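Aspartate aminotransferase, mitochondrial (Trypanosoma brucei brucei, PDB 4W5K) probably catalyses the reversible transfer of an amino group between L-aspartate and 2-oxoglutarate, using pyridoxal 5'-phosphate as cofactor and working as a homodimer. Local coordinates at residues A[90-95]-A[229-234]. The protein carries 1 engineered substitution. Sequence-based numbering, arbitrary orientation.
Sequences GRIASC and HLVDMV
The guanidinium of R91 meets V231 at its edge, where the carbonyl oxygen of V231 lies near the plane and an ordered water lies in it. R91 NH2 reaches V231 O in a weak hydrogen bond of 3.3 Å, bent to 151° at the hydrogen. The water oxygen sits 2.9 Å from V231 O. The same water oxygen accepts a weak bond from R91 NH1 at 3.4 Å. The stronger polar partner of NH1 is the carbonyl oxygen of T261, whose backbone also hydrogen-bonds that of R91. The arginine chain leaves with CG between N and C of its backbone (chi1 62°); from there its extended run to NE carries the charged group across to segment 229-234. Beside it, I92 CD1 approaches V231 CG2 at 4.4 Å, and A86 and F80 of the neighbouring helices pack against both residues. The contact thus ties the start of strand 92-97, at the edge of the central sheet of this fold-type I pyridoxal-phosphate enzyme's large domain, to the end region of helix 225-230, away from the cofactor. Its chemistry implies a light tether: a guanidinium divided between two main-chain carbonyls, T261 O and, weakly, V231 O, with a water between NH1 and V231 O and a slight apolar contact beside them.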
loop_
_atom_site.group_PDB
_atom_site.type_symbol
_atom_site.label_atom_id
_atom_site.label_comp_id
_atom_site.label_asym_id
_atom_site.label_seq_id
_atom_site.Cartn_x
_atom_site.Cartn_y
_atom_site.Cartn_z
ATOM N N GLY A 90 -11.726 -25.065 -0.541
ATOM C CA GLY A 90 -10.760 -24.288 0.213
ATOM C C GLY A 90 -9.368 -24.316 -0.387
ATOM O O GLY A 90 -8.379 -24.080 0.306
ATOM N N ARG A 91 -9.261 -24.594 -1.682
ATOM C CA ARG A 91 -7.919 -24.777 -2.211
ATOM C C ARG A 91 -7.367 -23.498 -2.820
ATOM O O ARG A 91 -6.274 -23.506 -3.390
ATOM C CB ARG A 91 -7.867 -25.962 -3.204
ATOM C CG ARG A 91 -8.684 -25.911 -4.462
ATOM C CD ARG A 91 -8.595 -27.323 -5.126
ATOM N NE ARG A 91 -9.171 -27.355 -6.467
ATOM C CZ ARG A 91 -8.606 -26.805 -7.539
ATOM N NH1 ARG A 91 -7.440 -26.172 -7.432
ATOM N NH2 ARG A 91 -9.217 -26.881 -8.723
ATOM N N ILE A 92 -8.074 -22.382 -2.632
ATOM C CA ILE A 92 -7.582 -21.105 -3.136
ATOM C C ILE A 92 -7.019 -20.204 -2.031
ATOM O O ILE A 92 -7.717 -19.812 -1.084
ATOM C CB ILE A 92 -8.684 -20.337 -3.904
ATOM C CG1 ILE A 92 -9.243 -21.217 -5.015
ATOM C CG2 ILE A 92 -8.124 -19.062 -4.527
ATOM C CD1 ILE A 92 -10.244 -20.483 -5.921
ATOM N N ALA A 93 -5.740 -19.882 -2.175
ATOM C CA ALA A 93 -5.052 -18.969 -1.259
ATOM C C ALA A 93 -5.286 -17.515 -1.682
ATOM O O ALA A 93 -5.002 -17.159 -2.813
ATOM C CB ALA A 93 -3.554 -19.299 -1.229
ATOM N N SER A 94 -5.782 -16.667 -0.778
ATOM C CA SER A 94 -6.180 -15.326 -1.169
ATOM C C SER A 94 -5.831 -14.283 -0.137
ATOM O O SER A 94 -5.755 -14.587 1.062
ATOM C CB SER A 94 -7.698 -15.241 -1.433
ATOM O OG SER A 94 -8.116 -16.153 -2.459
ATOM N N CYS A 95 -5.659 -13.048 -0.609
ATOM C CA CYS A 95 -5.466 -11.908 0.288
ATOM C C CYS A 95 -5.863 -10.587 -0.376
ATOM O O CYS A 95 -5.977 -10.467 -1.601
ATOM C CB CYS A 95 -3.992 -11.829 0.750
ATOM S SG CYS A 95 -2.779 -11.392 -0.542
ATOM N N HIS A 229 -12.724 -20.460 -16.163
ATOM C CA HIS A 229 -12.513 -21.584 -17.066
ATOM C C HIS A 229 -11.180 -22.296 -16.718
ATOM O O HIS A 229 -11.078 -23.542 -16.763
ATOM C CB HIS A 229 -12.532 -21.086 -18.517
ATOM C CG HIS A 229 -12.461 -22.170 -19.544
ATOM N ND1 HIS A 229 -13.518 -23.014 -19.817
ATOM C CD2 HIS A 229 -11.472 -22.519 -20.398
ATOM C CE1 HIS A 229 -13.176 -23.848 -20.785
ATOM N NE2 HIS A 229 -11.938 -23.566 -21.156
ATOM N N LEU A 230 -10.168 -21.505 -16.367
ATOM C CA LEU A 230 -8.841 -22.073 -16.102
ATOM C C LEU A 230 -8.754 -22.774 -14.759
ATOM O O LEU A 230 -7.936 -23.691 -14.588
ATOM C CB LEU A 230 -7.760 -20.991 -16.154
ATOM C CG LEU A 230 -7.264 -20.657 -17.556
ATOM C CD1 LEU A 230 -6.555 -19.302 -17.541
ATOM C CD2 LEU A 230 -6.387 -21.773 -18.102
ATOM N N VAL A 231 -9.559 -22.352 -13.790
ATOM C CA VAL A 231 -9.282 -22.821 -12.419
ATOM C C VAL A 231 -9.488 -24.348 -12.292
ATOM O O VAL A 231 -8.889 -24.986 -11.420
ATOM C CB VAL A 231 -10.130 -22.034 -11.375
ATOM C CG1 VAL A 231 -11.580 -22.486 -11.382
ATOM C CG2 VAL A 231 -9.514 -22.165 -9.968
ATOM N N ASP A 232 -10.263 -24.945 -13.204
ATOM C CA ASP A 232 -10.451 -26.407 -13.214
ATOM C C ASP A 232 -9.479 -27.162 -14.126
ATOM O O ASP A 232 -9.489 -28.391 -14.156
ATOM C CB ASP A 232 -11.881 -26.779 -13.645
ATOM C CG ASP A 232 -12.870 -25.632 -13.487
ATOM O OD1 ASP A 232 -12.973 -24.809 -14.424
ATOM O OD2 ASP A 232 -13.551 -25.558 -12.434
ATOM N N MET A 233 -8.655 -26.440 -14.877
ATOM C CA MET A 233 -7.854 -27.063 -15.932
ATOM C C MET A 233 -6.389 -27.256 -15.573
ATOM O O MET A 233 -5.694 -28.084 -16.174
ATOM C CB MET A 233 -7.939 -26.216 -17.197
ATOM C CG MET A 233 -9.324 -26.111 -17.748
ATOM S SD MET A 233 -9.311 -25.061 -19.215
ATOM C CE MET A 233 -8.368 -26.100 -20.315
ATOM N N VAL A 234 -5.919 -26.465 -14.617
ATOM C CA VAL A 234 -4.507 -26.439 -14.258
ATOM C C VAL A 234 -4.352 -26.559 -12.735
ATOM O O VAL A 234 -5.258 -26.192 -11.993
ATOM C CB VAL A 234 -3.822 -25.135 -14.767
ATOM C CG1 VAL A 234 -3.962 -25.004 -16.289
ATOM C CG2 VAL A 234 -4.391 -23.879 -14.058
HETATM O O HOH W 1 -6.257 -24.740 -10.285
#